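Local atomic coordinates of DNA polymerase epsilon subunit 3 (Drosophila melanogaster, PDB entry 2BYK), a protein that pairs with Chrac-16 as a histone-fold heterodimer that binds DNA and promotes nucleosome sliding, and serves as an accessory subunit of DNA polymerase epsilon. Residues Q87-E90 against V91-K94. Sequence-based numbering, arbitrary orientation.
Sequences QDLE and VYRK
Val91 N donates to Gln87 O at 2.9 Å, the shortest of four successive i to i+4 backbone bonds in this part of helix 82-96. It is nearly straight, with an N-H...O angle of 171°. Tyr92 N follows with a bond to Asp88 O, and Arg93 N bonds Leu89 O at 3.0 Å. Lys94 N bonds Glu90 O at 3.2 Å.

Two side-chain pairs, each four residues apart, meet on the helix surface. Leu89 packs against the end of Arg93. Leu89 CD2 sits off centre against one face of the Arg93 guanidinium, 4.0 Å from Arg93 CZ. Arg93 CG lies beside its own backbone N (chi1 -84°), and the chain then stretches out past Leu89 O. Leu89 CD2 also approaches the Tyr92 ring at an oblique angle, 4.4 Å from Tyr92 CD2.

Glu90 and Lys94 run alongside each other in one direction on the exposed surface. The bend at chi3 (-78°) places Lys94 CE beside Glu90 CG, at 3.6 Å. Glu90 OE2 and Lys94 NZ stay 4.1 Å apart, too far for a salt bridge, so any attraction is probably modest.

Arg93 NH1 forms a salt bridge with an acidic side chain of the other protein chain, and Tyr92 stacks on an aromatic ring of that chain. Within its own chain, Leu89 packs on Ala66 and Leu70, and Arg93 on Ala66 and Lys67. Helix 82-96 thus follows the three histone-fold helices, 14-22, 31-58 and 66-75, as an additional C-terminal helix packed on helix 66-75.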
loop_
_atom_site.group_PDB
_atom_site.type_symbol
_atom_site.label_atom_id
_atom_site.label_comp_id
_atom_site.label_asym_id
_atom_site.label_seq_id
_atom_site.Cartn_x
_atom_site.Cartn_y
_atom_site.Cartn_z
ATOM N N GLN B 87 -7.766 -13.111 4.687
ATOM C CA GLN B 87 -9.012 -13.678 4.189
ATOM C C GLN B 87 -8.902 -13.688 2.674
ATOM O O GLN B 87 -9.297 -14.649 2.020
ATOM C CB GLN B 87 -10.191 -12.819 4.617
ATOM C CG GLN B 87 -10.122 -12.428 6.079
ATOM C CD GLN B 87 -11.333 -11.636 6.525
ATOM O OE1 GLN B 87 -11.757 -10.692 5.848
ATOM N NE2 GLN B 87 -11.896 -12.007 7.676
ATOM N N ASP B 88 -8.349 -12.607 2.129
ATOM C CA ASP B 88 -8.150 -12.466 0.689
ATOM C C ASP B 88 -7.267 -13.614 0.231
ATOM O O ASP B 88 -7.516 -14.222 -0.803
ATOM C CB ASP B 88 -7.454 -11.135 0.350
ATOM C CG ASP B 88 -8.276 -9.911 0.748
ATOM O OD1 ASP B 88 -7.802 -8.770 0.526
ATOM O OD2 ASP B 88 -9.390 -10.083 1.286
ATOM N N LEU B 89 -6.231 -13.895 1.018
ATOM C CA LEU B 89 -5.281 -14.963 0.724
ATOM C C LEU B 89 -5.912 -16.344 0.840
ATOM O O LEU B 89 -5.523 -17.282 0.140
ATOM C CB LEU B 89 -4.097 -14.878 1.682
ATOM C CG LEU B 89 -2.746 -14.636 1.022
ATOM C CD1 LEU B 89 -1.678 -14.621 2.103
ATOM C CD2 LEU B 89 -2.470 -15.721 -0.029
ATOM N N GLU B 90 -6.876 -16.454 1.750
ATOM C CA GLU B 90 -7.592 -17.698 1.984
ATOM C C GLU B 90 -8.452 -18.010 0.776
ATOM O O GLU B 90 -8.410 -19.114 0.245
ATOM C CB GLU B 90 -8.477 -17.582 3.227
ATOM C CG GLU B 90 -9.727 -18.450 3.157
ATOM C CD GLU B 90 -10.526 -18.458 4.446
ATOM O OE1 GLU B 90 -10.850 -17.363 4.967
ATOM O OE2 GLU B 90 -10.836 -19.572 4.930
ATOM N N VAL B 91 -9.237 -17.026 0.357
ATOM C CA VAL B 91 -10.107 -17.176 -0.798
ATOM C C VAL B 91 -9.285 -17.454 -2.062
ATOM O O VAL B 91 -9.692 -18.246 -2.905
ATOM C CB VAL B 91 -10.951 -15.905 -1.026
ATOM C CG1 VAL B 91 -11.934 -16.125 -2.158
ATOM C CG2 VAL B 91 -11.682 -15.542 0.237
ATOM N N TYR B 92 -8.131 -16.801 -2.188
ATOM C CA TYR B 92 -7.248 -16.976 -3.347
ATOM C C TYR B 92 -6.751 -18.408 -3.439
ATOM O O TYR B 92 -6.846 -19.041 -4.489
ATOM C CB TYR B 92 -6.037 -16.036 -3.247
ATOM C CG TYR B 92 -4.994 -16.238 -4.327
ATOM C CD1 TYR B 92 -5.190 -15.746 -5.615
ATOM C CD2 TYR B 92 -3.814 -16.939 -4.064
ATOM C CE1 TYR B 92 -4.234 -15.944 -6.621
ATOM C CE2 TYR B 92 -2.851 -17.146 -5.065
ATOM C CZ TYR B 92 -3.071 -16.646 -6.338
ATOM O OH TYR B 92 -2.145 -16.848 -7.331
ATOM N N ARG B 93 -6.204 -18.904 -2.334
ATOM C CA ARG B 93 -5.684 -20.261 -2.286
ATOM C C ARG B 93 -6.769 -21.274 -2.670
ATOM O O ARG B 93 -6.463 -22.326 -3.241
ATOM C CB ARG B 93 -5.099 -20.548 -0.887
ATOM C CG ARG B 93 -3.653 -20.060 -0.717
ATOM C CD ARG B 93 -3.229 -19.828 0.739
ATOM N NE ARG B 93 -1.782 -19.593 0.837
ATOM C CZ ARG B 93 -1.163 -18.998 1.860
ATOM N NH1 ARG B 93 0.159 -18.848 1.834
ATOM N NH2 ARG B 93 -1.856 -18.540 2.903
ATOM N N LYS B 94 -8.033 -20.943 -2.388
ATOM C CA LYS B 94 -9.161 -21.827 -2.709
ATOM C C LYS B 94 -9.472 -21.898 -4.210
ATOM O O LYS B 94 -9.514 -22.987 -4.782
ATOM C CB LYS B 94 -10.425 -21.405 -1.934
ATOM C CG LYS B 94 -10.448 -21.847 -0.465
ATOM C CD LYS B 94 -11.767 -21.518 0.262
ATOM C CE LYS B 94 -11.864 -20.044 0.681
ATOM N NZ LYS B 94 -13.105 -19.732 1.462
#